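Local coordinates for protein dihydroorotase (Agrobacterium tumefaciens, PDB 2OGJ) that hydrolyses acetyl esters as a zinc-dependent deacetylase of the amidohydrolase superfamily, removing the acetyl group of acetyl-(R)-mandelate in vitro, at residues H79-G83 with G116-I121. Sequence-based numbering, arbitrary orientation.
Sequences HIWHG and GFREYI. With ZN (zinc ion), chain G.
Trp-81 and Phe-117 both hold CG anti to the backbone N (chi1 -161° and -177°), which brings the Phe-117 ring edge over the face of the indole. Phe-117 and the Trp-81 five-membered ring form a T-shaped pair, with centroids 5.2 Å apart and planes at 71°. Phe-117 CB adds a CH-pi contact over the same ring, 4.1 Å from its centroid. The six-membered end of the indole reaches the helix backbone, with Trp-81 CH2 3.5 Å from Gly-116 C. Trp-81 CH2 also meets the edge of the Tyr-120 ring at CD2, 3.8 Å away. Asn-113 takes the hydrogen bond from Trp-81 NE1. Residues 79-83 belong to the loop after strand 77-78 of the amidohydrolase TIM barrel, and this contact packs that loop on helix 114-122. The His-79 side chain leaves the backbone pointing away from the helix, and NE2 binds zinc (2.2 Å), together with His-77, carboxylated Lys-175 and Asp-291. Ile-80 CG1 makes apolar contact with Phe-117 CZ at 3.9 Å. Ile-121 CG1 packs against Ile-80 O at 3.3 Å. Trp-81 centres an inverse gamma turn, closed by a weak hydrogen bond from His-82 N to Ile-80 O. Tyr-120 stacks on Tyr-120 of the second subunit.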
loop_
_atom_site.group_PDB
_atom_site.type_symbol
_atom_site.label_atom_id
_atom_site.label_comp_id
_atom_site.label_asym_id
_atom_site.label_seq_id
_atom_site.Cartn_x
_atom_site.Cartn_y
_atom_site.Cartn_z
ATOM N N HIS A 79 24.840 -4.266 18.467
ATOM C CA HIS A 79 23.953 -3.127 18.318
ATOM C C HIS A 79 24.196 -2.222 19.507
ATOM O O HIS A 79 23.648 -2.419 20.593
ATOM C CB HIS A 79 22.509 -3.610 18.237
ATOM C CG HIS A 79 22.243 -4.447 17.026
ATOM N ND1 HIS A 79 22.136 -3.908 15.763
ATOM C CD2 HIS A 79 22.164 -5.789 16.864
ATOM C CE1 HIS A 79 22.006 -4.878 14.879
ATOM N NE2 HIS A 79 22.022 -6.032 15.521
ATOM N N ILE A 80 25.038 -1.224 19.266
ATOM C CA ILE A 80 25.447 -0.289 20.281
ATOM C C ILE A 80 25.000 1.157 20.044
ATOM O O ILE A 80 25.659 2.106 20.494
ATOM C CB ILE A 80 26.971 -0.363 20.434
ATOM C CG1 ILE A 80 27.627 -0.291 19.054
ATOM C CG2 ILE A 80 27.365 -1.683 21.142
ATOM C CD1 ILE A 80 29.136 -0.467 19.116
ATOM N N TRP A 81 23.878 1.326 19.347
ATOM C CA TRP A 81 23.344 2.661 19.105
ATOM C C TRP A 81 22.428 2.934 20.302
ATOM O O TRP A 81 21.230 3.173 20.134
ATOM C CB TRP A 81 22.537 2.675 17.801
ATOM C CG TRP A 81 22.300 4.044 17.183
ATOM C CD1 TRP A 81 21.892 4.300 15.899
ATOM C CD2 TRP A 81 22.394 5.325 17.829
ATOM N NE1 TRP A 81 21.719 5.650 15.709
ATOM C CE2 TRP A 81 22.017 6.303 16.877
ATOM C CE3 TRP A 81 22.755 5.743 19.118
ATOM C CZ2 TRP A 81 21.990 7.669 17.176
ATOM C CZ3 TRP A 81 22.730 7.104 19.415
ATOM C CH2 TRP A 81 22.349 8.048 18.445
ATOM N N HIS A 82 23.010 2.855 21.505
ATOM C CA HIS A 82 22.315 3.066 22.776
ATOM C C HIS A 82 21.632 4.434 22.808
ATOM O O HIS A 82 22.219 5.450 22.442
ATOM C CB HIS A 82 23.314 2.963 23.919
ATOM C CG HIS A 82 22.757 3.382 25.241
ATOM N ND1 HIS A 82 22.023 2.534 26.041
ATOM C CD2 HIS A 82 22.760 4.585 25.865
ATOM C CE1 HIS A 82 21.594 3.198 27.101
ATOM N NE2 HIS A 82 22.026 4.443 27.016
ATOM N N GLY A 83 20.387 4.452 23.257
ATOM C CA GLY A 83 19.644 5.695 23.292
ATOM C C GLY A 83 19.067 6.073 21.933
ATOM O O GLY A 83 17.891 6.415 21.847
ATOM N N GLY A 116 24.513 11.008 14.897
ATOM C CA GLY A 116 24.225 10.832 16.304
ATOM C C GLY A 116 25.037 9.669 16.836
ATOM O O GLY A 116 25.585 9.736 17.933
ATOM N N PHE A 117 25.131 8.599 16.062
ATOM C CA PHE A 117 25.894 7.443 16.475
ATOM C C PHE A 117 27.358 7.835 16.639
ATOM O O PHE A 117 27.992 7.484 17.625
ATOM C CB PHE A 117 25.771 6.340 15.425
ATOM C CG PHE A 117 26.474 5.055 15.793
ATOM C CD1 PHE A 117 25.936 4.204 16.749
ATOM C CD2 PHE A 117 27.661 4.690 15.174
ATOM C CE1 PHE A 117 26.562 3.013 17.087
ATOM C CE2 PHE A 117 28.300 3.479 15.515
ATOM C CZ PHE A 117 27.744 2.652 16.469
ATOM N N ARG A 118 27.891 8.581 15.682
ATOM C CA ARG A 118 29.291 8.996 15.731
ATOM C C ARG A 118 29.641 9.809 16.975
ATOM O O ARG A 118 30.640 9.550 17.645
ATOM C CB ARG A 118 29.629 9.817 14.481
ATOM C CG ARG A 118 31.120 10.136 14.324
ATOM C CD ARG A 118 31.403 11.162 13.241
ATOM N NE ARG A 118 30.683 12.400 13.507
ATOM C CZ ARG A 118 29.809 12.944 12.665
ATOM N NH1 ARG A 118 29.555 12.362 11.497
ATOM N NH2 ARG A 118 29.173 14.056 12.997
ATOM N N GLU A 119 28.798 10.792 17.273
ATOM C CA GLU A 119 29.033 11.673 18.400
ATOM C C GLU A 119 28.805 11.053 19.761
ATOM O O GLU A 119 29.598 11.281 20.663
ATOM C CB GLU A 119 28.173 12.928 18.277
ATOM C CG GLU A 119 28.591 14.036 19.227
ATOM C CD GLU A 119 27.644 15.223 19.215
ATOM O OE1 GLU A 119 27.433 15.831 18.133
ATOM O OE2 GLU A 119 27.112 15.550 20.301
ATOM N N TYR A 120 27.729 10.284 19.925
ATOM C CA TYR A 120 27.439 9.662 21.224
ATOM C C TYR A 120 28.097 8.326 21.462
ATOM O O TYR A 120 28.454 8.020 22.593
ATOM C CB TYR A 120 25.940 9.458 21.447
ATOM C CG TYR A 120 25.121 10.703 21.392
ATOM C CD1 TYR A 120 25.460 11.818 22.161
ATOM C CD2 TYR A 120 23.999 10.776 20.567
ATOM C CE1 TYR A 120 24.707 12.982 22.110
ATOM C CE2 TYR A 120 23.233 11.936 20.504
ATOM C CZ TYR A 120 23.595 13.039 21.279
ATOM O OH TYR A 120 22.858 14.201 21.211
ATOM N N ILE A 121 28.250 7.515 20.422
ATOM C CA ILE A 121 28.847 6.196 20.616
ATOM C C ILE A 121 30.303 6.032 20.184
ATOM O O ILE A 121 31.131 5.579 20.967
ATOM C CB ILE A 121 28.008 5.102 19.922
ATOM C CG1 ILE A 121 26.540 5.258 20.319
ATOM C CG2 ILE A 121 28.525 3.726 20.305
ATOM C CD1 ILE A 121 26.297 5.267 21.824
HETATM ZN ZN ZN G . 21.492 -7.839 14.386
#